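Local coordinates for protein pyridoxine 4-oxidase (Mesorhizobium loti, PDB 4HA6) that oxidises the 4-hydroxymethyl group of pyridoxine to the aldehyde pyridoxal, with oxygen as electron acceptor and FAD as cofactor, at residues Tyr56-Arg61 and Ala253-Ala258; His73-Gly78 and Leu289-Leu294; Ser370-Gly375 and Arg381-Pro386. All coordinates share one frame; numbering follows the deposited sequence. Where two conformers were deposited one is given.

Contact 1 of 3, residues Tyr56-Arg61 and Ala253-Ala258. With FAD (flavin-adenine dinucleotide), chain B.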
loop_
_atom_site.group_PDB
_atom_site.type_symbol
_atom_site.label_atom_id
_atom_site.label_comp_id
_atom_site.label_asym_id
_atom_site.label_seq_id
_atom_site.Cartn_x
_atom_site.Cartn_y
_atom_site.Cartn_z
ATOM N N TYR A 56 5.023 -3.502 17.157
ATOM C CA TYR A 56 5.627 -3.664 15.830
ATOM C C TYR A 56 4.985 -2.762 14.762
ATOM O O TYR A 56 4.995 -3.086 13.566
ATOM C CB TYR A 56 5.553 -5.133 15.402
ATOM C CG TYR A 56 4.218 -5.791 15.711
ATOM C CD1 TYR A 56 4.010 -6.460 16.918
ATOM C CD2 TYR A 56 3.163 -5.738 14.799
ATOM C CE1 TYR A 56 2.793 -7.059 17.205
ATOM C CE2 TYR A 56 1.946 -6.332 15.077
ATOM C CZ TYR A 56 1.768 -6.991 16.280
ATOM O OH TYR A 56 0.555 -7.585 16.557
ATOM N N ASP A 57 4.438 -1.631 15.206
ATOM C CA ASP A 57 3.812 -0.642 14.328
ATOM C C ASP A 57 4.523 0.698 14.534
ATOM O O ASP A 57 4.561 1.217 15.657
ATOM C CB ASP A 57 2.296 -0.553 14.626
ATOM C CG ASP A 57 1.622 0.695 14.022
ATOM O OD1 ASP A 57 2.157 1.306 13.068
ATOM O OD2 ASP A 57 0.525 1.055 14.506
ATOM N N TRP A 58 5.083 1.243 13.452
ATOM C CA TRP A 58 5.853 2.492 13.499
ATOM C C TRP A 58 5.013 3.671 13.999
ATOM O O TRP A 58 5.505 4.523 14.753
ATOM C CB TRP A 58 6.440 2.827 12.121
ATOM C CG TRP A 58 7.537 1.901 11.643
ATOM C CD1 TRP A 58 7.380 0.728 10.950
ATOM C CD2 TRP A 58 8.959 2.083 11.807
ATOM N NE1 TRP A 58 8.615 0.170 10.679
ATOM C CE2 TRP A 58 9.598 0.977 11.202
ATOM C CE3 TRP A 58 9.750 3.068 12.411
ATOM C CZ2 TRP A 58 10.991 0.828 11.186
ATOM C CZ3 TRP A 58 11.130 2.924 12.392
ATOM C CH2 TRP A 58 11.737 1.811 11.784
ATOM N N ASP A 59 3.751 3.716 13.569
ATOM C CA ASP A 59 2.807 4.743 14.014
ATOM C C ASP A 59 3.289 6.187 13.769
ATOM O O ASP A 59 3.457 6.955 14.709
ATOM C CB ASP A 59 2.455 4.524 15.493
ATOM C CG ASP A 59 1.242 5.311 15.924
ATOM O OD1 ASP A 59 0.361 5.557 15.076
ATOM O OD2 ASP A 59 1.165 5.683 17.111
ATOM N N TYR A 60 3.505 6.548 12.504
ATOM C CA TYR A 60 3.931 7.902 12.145
ATOM C C TYR A 60 2.771 8.869 12.297
ATOM O O TYR A 60 1.612 8.468 12.215
ATOM C CB TYR A 60 4.395 7.960 10.683
ATOM C CG TYR A 60 5.516 7.019 10.348
ATOM C CD1 TYR A 60 6.846 7.396 10.549
ATOM C CD2 TYR A 60 5.257 5.757 9.812
ATOM C CE1 TYR A 60 7.889 6.535 10.241
ATOM C CE2 TYR A 60 6.300 4.894 9.487
ATOM C CZ TYR A 60 7.610 5.289 9.708
ATOM O OH TYR A 60 8.660 4.445 9.409
ATOM N N ARG A 61 3.080 10.147 12.483
ATOM C CA ARG A 61 2.051 11.169 12.595
ATOM C C ARG A 61 2.299 12.229 11.513
ATOM O O ARG A 61 3.388 12.798 11.442
ATOM C CB ARG A 61 2.100 11.780 13.997
ATOM C CG ARG A 61 0.974 12.741 14.291
ATOM C CD ARG A 61 1.269 13.545 15.536
ATOM N NE ARG A 61 0.455 14.758 15.617
ATOM C CZ ARG A 61 0.753 15.908 15.012
ATOM N NH1 ARG A 61 1.849 16.011 14.260
ATOM N NH2 ARG A 61 -0.049 16.960 15.153
ATOM N N ALA A 253 7.792 3.348 1.690
ATOM C CA ALA A 253 7.551 4.715 1.220
ATOM C C ALA A 253 8.117 5.825 2.116
ATOM O O ALA A 253 8.418 6.919 1.649
ATOM C CB ALA A 253 6.058 4.933 0.973
ATOM N N LEU A 254 8.274 5.543 3.398
ATOM C CA LEU A 254 8.790 6.551 4.313
ATOM C C LEU A 254 10.243 6.309 4.622
ATOM O O LEU A 254 11.084 7.229 4.597
ATOM C CB LEU A 254 7.978 6.509 5.608
ATOM C CG LEU A 254 6.552 6.992 5.387
ATOM C CD1 LEU A 254 5.638 6.430 6.442
ATOM C CD2 LEU A 254 6.524 8.497 5.407
ATOM N N GLU A 255 10.562 5.055 4.904
ATOM C CA GLU A 255 11.890 4.763 5.419
ATOM C C GLU A 255 12.970 4.667 4.347
ATOM O O GLU A 255 14.152 4.901 4.622
ATOM C CB GLU A 255 11.841 3.521 6.319
ATOM C CG GLU A 255 11.073 3.765 7.621
ATOM C CD GLU A 255 11.731 4.820 8.524
ATOM O OE1 GLU A 255 12.933 5.136 8.342
ATOM O OE2 GLU A 255 11.045 5.332 9.434
ATOM N N SER A 256 12.592 4.332 3.118
ATOM C CA SER A 256 13.605 4.375 2.068
ATOM C C SER A 256 14.121 5.810 1.809
ATOM O O SER A 256 15.341 6.028 1.854
ATOM C CB SER A 256 13.155 3.659 0.797
ATOM O OG SER A 256 13.154 2.259 0.999
ATOM N N PRO A 257 13.211 6.790 1.573
ATOM C CA PRO A 257 13.753 8.145 1.403
ATOM C C PRO A 257 14.486 8.643 2.655
ATOM O O PRO A 257 15.499 9.350 2.528
ATOM C CB PRO A 257 12.507 9.001 1.128
ATOM C CG PRO A 257 11.346 8.216 1.641
ATOM C CD PRO A 257 11.741 6.764 1.441
ATOM N N ALA A 258 13.997 8.291 3.845
ATOM C CA ALA A 258 14.661 8.741 5.069
ATOM C C ALA A 258 16.099 8.225 5.141
ATOM O O ALA A 258 17.010 8.956 5.537
ATOM C CB ALA A 258 13.879 8.313 6.304
HETATM P PA FAD B . 6.809 -2.467 3.991
HETATM O O1A FAD B . 6.051 -3.762 3.732
HETATM O O2A FAD B . 6.204 -1.452 4.919
HETATM O O5B FAD B . 8.277 -2.884 4.528
HETATM C C5B FAD B . 9.215 -1.980 5.104
HETATM C C4B FAD B . 10.077 -2.832 6.025
HETATM O O4B FAD B . 11.388 -2.281 6.188
HETATM C C3B FAD B . 9.463 -2.918 7.416
HETATM O O3B FAD B . 9.527 -4.300 7.806
HETATM C C2B FAD B . 10.360 -2.048 8.292
HETATM O O2B FAD B . 10.405 -2.530 9.647
HETATM C C1B FAD B . 11.709 -2.152 7.586
HETATM N N9A FAD B . 12.598 -0.961 7.731
HETATM C C8A FAD B . 12.237 0.337 7.629
HETATM N N7A FAD B . 13.320 1.145 7.795
HETATM C C5A FAD B . 14.405 0.362 8.002
HETATM C C6A FAD B . 15.856 0.579 8.241
HETATM N N6A FAD B . 16.386 1.842 8.287
HETATM N N1A FAD B . 16.640 -0.526 8.407
HETATM C C2A FAD B . 16.134 -1.775 8.351
HETATM N N3A FAD B . 14.824 -2.030 8.132
HETATM C C4A FAD B . 13.921 -1.024 7.953
HETATM N N1 FAD B . -2.305 -3.133 0.678
HETATM C C2 FAD B . -3.128 -3.901 -0.060
HETATM O O2 FAD B . -2.847 -4.087 -1.266
HETATM N N3 FAD B . -4.251 -4.449 0.441
HETATM C C4 FAD B . -4.619 -4.284 1.723
HETATM O O4 FAD B . -5.680 -4.792 2.173
HETATM C C4X FAD B . -3.764 -3.452 2.599
HETATM N N5 FAD B . -4.067 -3.221 3.893
HETATM C C5X FAD B . -3.254 -2.470 4.677
HETATM C C6 FAD B . -3.572 -2.246 6.015
HETATM C C7 FAD B . -2.734 -1.482 6.822
HETATM C C7M FAD B . -3.092 -1.252 8.269
HETATM C C8 FAD B . -1.486 -0.900 6.253
HETATM C C8M FAD B . -0.586 -0.068 7.127
HETATM C C9 FAD B . -1.156 -1.119 4.917
HETATM C C9A FAD B . -2.007 -1.880 4.114
HETATM N N10 FAD B . -1.687 -2.104 2.763
HETATM C C10 FAD B . -2.550 -2.885 1.981
HETATM C "C1'" FAD B . -0.470 -1.521 2.185
HETATM C "C2'" FAD B . 0.635 -2.543 1.973
HETATM O "O2'" FAD B . 0.773 -3.370 3.140
HETATM C "C3'" FAD B . 1.923 -1.758 1.714
HETATM O "O3'" FAD B . 1.675 -0.817 0.657
HETATM C "C4'" FAD B . 3.071 -2.678 1.338
HETATM O "O4'" FAD B . 3.238 -3.638 2.396
HETATM C "C5'" FAD B . 4.365 -1.892 1.102
HETATM O "O5'" FAD B . 5.459 -2.802 1.187
HETATM P P FAD B . 6.959 -2.244 1.129
HETATM O O1P FAD B . 7.935 -3.379 0.849
HETATM O O2P FAD B . 7.001 -1.001 0.262
HETATM O O3P FAD B . 7.170 -1.708 2.626
#

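Contact 2 of 3, residues His73-Gly78 and Leu289-Leu294. With FAD (flavin-adenine dinucleotide), chain B.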
loop_
_atom_site.group_PDB
_atom_site.type_symbol
_atom_site.label_atom_id
_atom_site.label_comp_id
_atom_site.label_asym_id
_atom_site.label_seq_id
_atom_site.Cartn_x
_atom_site.Cartn_y
_atom_site.Cartn_z
ATOM N N HIS A 73 -2.833 13.086 10.856
ATOM C CA HIS A 73 -3.260 11.716 10.650
ATOM C C HIS A 73 -2.230 10.726 11.183
ATOM O O HIS A 73 -1.029 11.004 11.187
ATOM C CB HIS A 73 -3.463 11.472 9.155
ATOM C CG HIS A 73 -4.537 12.317 8.549
ATOM N ND1 HIS A 73 -5.761 11.806 8.176
ATOM C CD2 HIS A 73 -4.572 13.636 8.240
ATOM C CE1 HIS A 73 -6.509 12.775 7.674
ATOM N NE2 HIS A 73 -5.808 13.895 7.696
ATOM N N HIS A 74 -2.698 9.565 11.617
ATOM C CA HIS A 74 -1.786 8.527 12.079
ATOM C C HIS A 74 -1.545 7.524 10.967
ATOM O O HIS A 74 -2.498 7.040 10.363
ATOM C CB HIS A 74 -2.348 7.844 13.328
ATOM C CG HIS A 74 -2.026 8.567 14.596
ATOM N ND1 HIS A 74 -1.084 8.110 15.497
ATOM C CD2 HIS A 74 -2.502 9.727 15.108
ATOM C CE1 HIS A 74 -1.002 8.952 16.509
ATOM N NE2 HIS A 74 -1.851 9.945 16.297
ATOM N N TRP A 75 -0.277 7.231 10.682
ATOM C CA TRP A 75 0.080 6.287 9.618
ATOM C C TRP A 75 0.725 5.019 10.173
ATOM O O TRP A 75 1.925 4.991 10.453
ATOM C CB TRP A 75 1.033 6.943 8.612
ATOM C CG TRP A 75 0.342 7.833 7.580
ATOM C CD1 TRP A 75 -0.943 8.310 7.623
ATOM C CD2 TRP A 75 0.901 8.307 6.341
ATOM N NE1 TRP A 75 -1.207 9.066 6.499
ATOM C CE2 TRP A 75 -0.090 9.079 5.697
ATOM C CE3 TRP A 75 2.149 8.159 5.721
ATOM C CZ2 TRP A 75 0.129 9.706 4.459
ATOM C CZ3 TRP A 75 2.368 8.781 4.495
ATOM C CH2 TRP A 75 1.363 9.544 3.876
ATOM N N ALA A 76 -0.075 3.968 10.323
ATOM C CA ALA A 76 0.420 2.671 10.794
ATOM C C ALA A 76 1.382 2.065 9.782
ATOM O O ALA A 76 1.116 2.098 8.586
ATOM C CB ALA A 76 -0.752 1.711 11.056
ATOM N N ARG A 77 2.499 1.518 10.253
ATOM C CA ARG A 77 3.437 0.834 9.363
ATOM C C ARG A 77 4.062 -0.384 10.050
ATOM O O ARG A 77 4.413 -0.325 11.231
ATOM C CB ARG A 77 4.538 1.796 8.898
ATOM C CG ARG A 77 4.110 2.800 7.819
ATOM C CD ARG A 77 3.906 2.116 6.460
ATOM N NE ARG A 77 2.494 2.040 6.068
ATOM C CZ ARG A 77 2.064 1.478 4.940
ATOM N NH1 ARG A 77 2.931 0.943 4.092
ATOM N NH2 ARG A 77 0.769 1.461 4.649
ATOM N N GLY A 78 4.200 -1.486 9.316
ATOM C CA GLY A 78 4.818 -2.682 9.865
ATOM C C GLY A 78 6.289 -2.512 10.242
ATOM O O GLY A 78 7.085 -2.017 9.433
ATOM N N LEU A 289 5.021 12.247 -2.986
ATOM C CA LEU A 289 4.327 11.379 -2.018
ATOM C C LEU A 289 2.831 11.314 -2.308
ATOM O O LEU A 289 2.159 12.355 -2.379
ATOM C CB LEU A 289 4.533 11.842 -0.571
ATOM C CG LEU A 289 3.602 11.168 0.468
ATOM C CD1 LEU A 289 3.970 9.713 0.633
ATOM C CD2 LEU A 289 3.600 11.865 1.847
ATOM N N GLN A 290 2.313 10.095 -2.459
ATOM C CA GLN A 290 0.875 9.885 -2.683
ATOM C C GLN A 290 0.286 8.918 -1.663
ATOM O O GLN A 290 0.998 8.084 -1.115
ATOM C CB GLN A 290 0.643 9.315 -4.086
ATOM C CG GLN A 290 1.060 10.258 -5.198
ATOM C CD GLN A 290 1.323 9.517 -6.487
ATOM O OE1 GLN A 290 0.398 8.973 -7.101
ATOM N NE2 GLN A 290 2.597 9.441 -6.878
ATOM N N ASP A 291 -1.025 9.001 -1.451
ATOM C CA ASP A 291 -1.728 8.059 -0.586
ATOM C C ASP A 291 -3.200 8.075 -0.991
ATOM O O ASP A 291 -3.651 9.010 -1.668
ATOM C CB ASP A 291 -1.557 8.449 0.886
ATOM C CG ASP A 291 -2.294 7.509 1.854
ATOM O OD1 ASP A 291 -2.426 6.289 1.560
ATOM O OD2 ASP A 291 -2.728 8.001 2.929
ATOM N N HIS A 292 -3.936 7.027 -0.625
ATOM C CA HIS A 292 -5.385 6.995 -0.871
ATOM C C HIS A 292 -6.078 7.456 0.401
ATOM O O HIS A 292 -5.566 7.226 1.498
ATOM C CB HIS A 292 -5.868 5.576 -1.198
ATOM C CG HIS A 292 -5.678 5.158 -2.624
ATOM N ND1 HIS A 292 -5.060 3.976 -2.972
ATOM C CD2 HIS A 292 -6.063 5.737 -3.787
ATOM C CE1 HIS A 292 -5.051 3.853 -4.289
ATOM N NE2 HIS A 292 -5.654 4.910 -4.806
ATOM N N LEU A 293 -7.237 8.099 0.248
ATOM C CA LEU A 293 -8.121 8.409 1.364
ATOM C C LEU A 293 -9.424 7.612 1.266
ATOM O O LEU A 293 -9.880 7.268 0.160
ATOM C CB LEU A 293 -8.466 9.903 1.377
ATOM C CG LEU A 293 -7.343 10.851 1.777
ATOM C CD1 LEU A 293 -7.715 12.288 1.430
ATOM C CD2 LEU A 293 -7.076 10.706 3.273
ATOM N N LEU A 294 -10.020 7.327 2.426
ATOM C CA LEU A 294 -11.396 6.843 2.476
ATOM C C LEU A 294 -12.198 7.729 3.418
ATOM O O LEU A 294 -11.740 8.044 4.519
ATOM C CB LEU A 294 -11.455 5.396 2.954
ATOM C CG LEU A 294 -10.950 4.348 1.966
ATOM C CD1 LEU A 294 -10.905 2.965 2.593
ATOM C CD2 LEU A 294 -11.835 4.348 0.725
HETATM P PA FAD B . 6.809 -2.467 3.991
HETATM O O1A FAD B . 6.051 -3.762 3.732
HETATM O O2A FAD B . 6.204 -1.452 4.919
HETATM O O5B FAD B . 8.277 -2.884 4.528
HETATM C C5B FAD B . 9.215 -1.980 5.104
HETATM C C4B FAD B . 10.077 -2.832 6.025
HETATM O O4B FAD B . 11.388 -2.281 6.188
HETATM C C3B FAD B . 9.463 -2.918 7.416
HETATM O O3B FAD B . 9.527 -4.300 7.806
HETATM C C2B FAD B . 10.360 -2.048 8.292
HETATM O O2B FAD B . 10.405 -2.530 9.647
HETATM C C1B FAD B . 11.709 -2.152 7.586
HETATM N N9A FAD B . 12.598 -0.961 7.731
HETATM C C8A FAD B . 12.237 0.337 7.629
HETATM N N7A FAD B . 13.320 1.145 7.795
HETATM C C5A FAD B . 14.405 0.362 8.002
HETATM C C6A FAD B . 15.856 0.579 8.241
HETATM N N6A FAD B . 16.386 1.842 8.287
HETATM N N1A FAD B . 16.640 -0.526 8.407
HETATM C C2A FAD B . 16.134 -1.775 8.351
HETATM N N3A FAD B . 14.824 -2.030 8.132
HETATM C C4A FAD B . 13.921 -1.024 7.953
HETATM N N1 FAD B . -2.305 -3.133 0.678
HETATM C C2 FAD B . -3.128 -3.901 -0.060
HETATM O O2 FAD B . -2.847 -4.087 -1.266
HETATM N N3 FAD B . -4.251 -4.449 0.441
HETATM C C4 FAD B . -4.619 -4.284 1.723
HETATM O O4 FAD B . -5.680 -4.792 2.173
HETATM C C4X FAD B . -3.764 -3.452 2.599
HETATM N N5 FAD B . -4.067 -3.221 3.893
HETATM C C5X FAD B . -3.254 -2.470 4.677
HETATM C C6 FAD B . -3.572 -2.246 6.015
HETATM C C7 FAD B . -2.734 -1.482 6.822
HETATM C C7M FAD B . -3.092 -1.252 8.269
HETATM C C8 FAD B . -1.486 -0.900 6.253
HETATM C C8M FAD B . -0.586 -0.068 7.127
HETATM C C9 FAD B . -1.156 -1.119 4.917
HETATM C C9A FAD B . -2.007 -1.880 4.114
HETATM N N10 FAD B . -1.687 -2.104 2.763
HETATM C C10 FAD B . -2.550 -2.885 1.981
HETATM C "C1'" FAD B . -0.470 -1.521 2.185
HETATM C "C2'" FAD B . 0.635 -2.543 1.973
HETATM O "O2'" FAD B . 0.773 -3.370 3.140
HETATM C "C3'" FAD B . 1.923 -1.758 1.714
HETATM O "O3'" FAD B . 1.675 -0.817 0.657
HETATM C "C4'" FAD B . 3.071 -2.678 1.338
HETATM O "O4'" FAD B . 3.238 -3.638 2.396
HETATM C "C5'" FAD B . 4.365 -1.892 1.102
HETATM O "O5'" FAD B . 5.459 -2.802 1.187
HETATM P P FAD B . 6.959 -2.244 1.129
HETATM O O1P FAD B . 7.935 -3.379 0.849
HETATM O O2P FAD B . 7.001 -1.001 0.262
HETATM O O3P FAD B . 7.170 -1.708 2.626
#

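Contact 3 of 3, residues Ser370-Gly375 and Arg381-Pro386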
loop_
_atom_site.group_PDB
_atom_site.type_symbol
_atom_site.label_atom_id
_atom_site.label_comp_id
_atom_site.label_asym_id
_atom_site.label_seq_id
_atom_site.Cartn_x
_atom_site.Cartn_y
_atom_site.Cartn_z
ATOM N N SER A 370 5.035 15.344 0.466
ATOM C CA SER A 370 6.477 15.137 0.632
ATOM C C SER A 370 6.786 14.556 1.993
ATOM O O SER A 370 5.989 14.700 2.929
ATOM C CB SER A 370 7.234 16.452 0.462
ATOM O OG SER A 370 6.940 17.354 1.528
ATOM N N VAL A 371 7.924 13.867 2.079
ATOM C CA VAL A 371 8.490 13.428 3.359
ATOM C C VAL A 371 9.905 13.991 3.437
ATOM O O VAL A 371 10.669 13.897 2.465
ATOM C CB VAL A 371 8.595 11.892 3.457
ATOM C CG1 VAL A 371 8.904 11.475 4.895
ATOM C CG2 VAL A 371 7.316 11.232 2.992
ATOM N N ARG A 372 10.245 14.581 4.584
ATOM C CA ARG A 372 11.567 15.172 4.837
ATOM C C ARG A 372 12.080 14.660 6.175
ATOM O O ARG A 372 11.296 14.538 7.114
ATOM C CB ARG A 372 11.457 16.693 4.981
ATOM C CG ARG A 372 11.266 17.471 3.705
ATOM C CD ARG A 372 11.099 18.972 4.026
ATOM N NE ARG A 372 9.715 19.338 4.330
ATOM C CZ ARG A 372 9.337 20.110 5.347
ATOM N NH1 ARG A 372 10.233 20.602 6.195
ATOM N NH2 ARG A 372 8.054 20.382 5.524
ATOM N N ILE A 373 13.379 14.387 6.285
ATOM C CA ILE A 373 13.946 14.071 7.603
ATOM C C ILE A 373 13.993 15.367 8.418
ATOM O O ILE A 373 14.208 16.456 7.840
ATOM C CB ILE A 373 15.375 13.481 7.511
ATOM C CG1 ILE A 373 16.289 14.374 6.666
ATOM C CG2 ILE A 373 15.349 12.048 6.941
ATOM C CD1 ILE A 373 17.780 14.004 6.763
ATOM N N SER A 374 13.791 15.270 9.735
ATOM C CA SER A 374 13.895 16.454 10.607
ATOM C C SER A 374 15.293 16.608 11.225
ATOM O O SER A 374 15.657 17.677 11.736
ATOM C CB SER A 374 12.827 16.418 11.718
ATOM O OG SER A 374 13.065 15.362 12.654
ATOM N N GLY A 375 16.081 15.540 11.191
ATOM C CA GLY A 375 17.424 15.590 11.749
ATOM C C GLY A 375 18.177 14.365 11.272
ATOM O O GLY A 375 17.618 13.561 10.516
ATOM N N ARG A 381 11.840 12.431 14.287
ATOM C CA ARG A 381 10.628 12.050 13.565
ATOM C C ARG A 381 10.580 12.639 12.157
ATOM O O ARG A 381 11.134 13.716 11.896
ATOM C CB ARG A 381 9.375 12.424 14.359
ATOM C CG ARG A 381 9.276 13.884 14.681
ATOM C CD ARG A 381 8.130 14.523 13.932
ATOM N NE ARG A 381 8.198 15.983 13.987
ATOM C CZ ARG A 381 7.306 16.786 13.419
ATOM N NH1 ARG A 381 6.273 16.269 12.761
ATOM N NH2 ARG A 381 7.442 18.106 13.507
ATOM N N LEU A 382 9.951 11.908 11.241
ATOM C CA LEU A 382 9.819 12.380 9.874
ATOM C C LEU A 382 8.779 13.480 9.796
ATOM O O LEU A 382 7.806 13.482 10.557
ATOM C CB LEU A 382 9.443 11.237 8.927
ATOM C CG LEU A 382 10.481 10.138 8.702
ATOM C CD1 LEU A 382 9.897 8.982 7.891
ATOM C CD2 LEU A 382 11.754 10.670 8.036
ATOM N N ILE A 383 9.007 14.418 8.878
ATOM C CA ILE A 383 8.036 15.462 8.570
ATOM C C ILE A 383 7.264 15.030 7.320
ATOM O O ILE A 383 7.797 15.062 6.208
ATOM C CB ILE A 383 8.725 16.804 8.335
ATOM C CG1 ILE A 383 9.672 17.123 9.507
ATOM C CG2 ILE A 383 7.688 17.920 8.110
ATOM C CD1 ILE A 383 10.279 18.509 9.435
ATOM N N ILE A 384 6.022 14.596 7.529
ATOM C CA ILE A 384 5.210 13.965 6.492
ATOM C C ILE A 384 4.010 14.847 6.165
ATOM O O ILE A 384 3.119 15.043 7.008
ATOM C CB ILE A 384 4.693 12.588 6.962
ATOM C CG1 ILE A 384 5.858 11.649 7.276
ATOM C CG2 ILE A 384 3.752 11.967 5.919
ATOM C CD1 ILE A 384 5.472 10.497 8.213
ATOM N N ASP A 385 3.995 15.389 4.949
ATOM C CA ASP A 385 2.869 16.203 4.503
ATOM C C ASP A 385 2.244 15.570 3.277
ATOM O O ASP A 385 2.680 15.847 2.170
ATOM C CB ASP A 385 3.328 17.628 4.162
ATOM C CG ASP A 385 2.225 18.461 3.507
ATOM O OD1 ASP A 385 2.548 19.455 2.817
ATOM O OD2 ASP A 385 1.032 18.120 3.672
ATOM N N PRO A 386 1.204 14.732 3.468
ATOM C CA PRO A 386 0.577 14.066 2.329
ATOM C C PRO A 386 -0.174 15.042 1.411
ATOM O O PRO A 386 -0.557 14.610 0.327
ATOM C CB PRO A 386 -0.413 13.085 2.986
ATOM C CG PRO A 386 -0.632 13.625 4.377
ATOM C CD PRO A 386 0.662 14.268 4.757
HETATM O O HOH W 1 7.449 17.066 4.301
HETATM O O HOH W 2 4.623 18.815 1.132
HETATM O O HOH W 3 14.107 12.706 10.400
#

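Contact 1 of 3, residues Tyr56-Arg61 and Ala253-Ala258
Tyr60 reaches across to helix 252-262 and meets it in two ways, through its hydroxyl and through one ring face. The hydroxyl donates a bond of 2.5 Å from Tyr60 OH to Glu255 OE2, which accepts it on its anti lone pair, away from the other oxygen. Glu255 OE2 lies at the edge of the phenol, near its plane, the carboxylate being turned 32° from the ring. Leu254 works on the face instead: its CD1 sits 3.7 Å from the Tyr60 ring centroid in a CH-pi contact, shifted toward the CD2-CE2 side.

The helix follows strand 246-249 of the parallel sheet in the FAD-binding, Rossmann-like part of this GMC oxidoreductase, and here its side chains border the cofactor. Glu255 bends at chi2 (-64°), turning its carboxylate back toward the tyrosine while CB stays 3.2 Å from FAD N7A of the adenine. One face of the indole of Trp58, an FAD-binding residue, carries both oxygens, Tyr60 OH and Glu255 OE2, each toward the rim, with Trp58 CZ3 3.8 Å from Glu255 OE2. The indole NE1 makes a weak hydrogen bond, 3.4 Å from Trp58 NE1 to FAD O2B, and another weak one to Gly78 O. Arg79 adds a cation-pi contact to the same indole.

Contact 2 of 3, residues His73-Gly78 and Leu289-Leu294
Trp75 brings the six-membered end of its indole against Leu289 and Asp291, which approach it from the opposing segment. CH2 of Trp75 packs on Leu289 CD2 at 3.8 Å, and neighbouring CZ2 lies 3.7 Å from Asp291 OD2. The carboxylate is turned steeply to the indole, their planes 71° apart. Asp291 extends its CG anti to the backbone N (chi1 179°), which carries the carboxylate out to the ring. Its OD2 is hydrogen-bonded to Tyr388 OH and Thr443 OG1, and OD1 takes the backbone N of His446, one of the residues lining the pyridoxamine pocket.

Trp75 belongs to the short antiparallel ladder of strands 60-61 and 74-75, and the chain leaving it passes the C8M edge of the flavin in this GMC oxidoreductase and goes on toward the adenosine ribose. Ala76 O comes within 3.1 Å of FAD C8M, a methyl of the isoalloxazine. Arg77, bent at chi2 and chi3, folds back so that NE donates to Ala76 O at 2.9 Å, while its NH2 stands 3.2 Å from FAD C8M. An alanine here removes the guanidinium, which would probably leave the Ala76 carbonyl short of a donor and open a gap beside the flavin edge. Farther along, Gly78 O approaches FAD C3B to 3.2 Å.

Contact 3 of 3, residues Ser370-Gly375 and Arg381-Pro386
A two-stranded antiparallel beta hairpin joins strand 370-372 to strand 383-385, their axes 4.8 Å apart at closest approach. Ser370 with Asp385 and Arg372 with Ile383 are hydrogen-bonded pairs, and Val371 with Ile384 is the non-hydrogen-bonded pair between them. In the first, Asp385 N meets Ser370 O at 2.9 Å, and Ser370 N returns a bond to Asp385 O. Toward the connection the ladder gives way to a side-chain link: Ser374 OG donates to Arg381 O at 2.6 Å, in the carbonyl plane on a lone pair. OG reaches it from between the backbone N and the carbonyl carbon (chi1 68°).

The two faces of this hairpin, in the C-terminal GMC family region, differ in character. Val371 and Ile384 lie side by side on one, with Val371 CG1 3.9 Å from Ile384 CG1, and both rest on Leu254 of helix 252-262. Leu382 extends that patch, its CD2 4.0 Å from Ile373 CG2. Ser370, Arg372, Ile383 and Asp385 share the other face. There, in one of the two conformers of Arg372, the guanidinium lies over Ile383, CG2 beneath its plane toward the rim and 3.6 Å from Arg372 NH2.

Water fills in the polar side. One molecule bonds Ser370 OG and donates to Ile383 O. A second joins Ser370 OG to Asp385 OD1, donating to the carboxylate at 2.7 Å, while Asp385 OD2 is held by Ala387 N and Gln65 NE2.

Contacts 1 and 2 cross along the chain, and contact 3 follows both, in the C-terminal GMC region. The centres of contacts 1 and 2 are about 10 Å apart, and strands 60-61 and 74-75 pair in one antiparallel ladder, where Tyr60 O and Trp75 N lie 2.7 Å apart. Both border FAD, contact 1 near the adenosine end and contact 2 mainly beside the flavin. Contact 3, its centre about 10 Å from that of contact 1 and 13 Å from that of contact 2, forms a layer behind them: Ile384 touches Tyr60, Leu254, Trp75 and Leu289. The late hairpin thus packs on the FAD-binding elements from the side away from the cofactor.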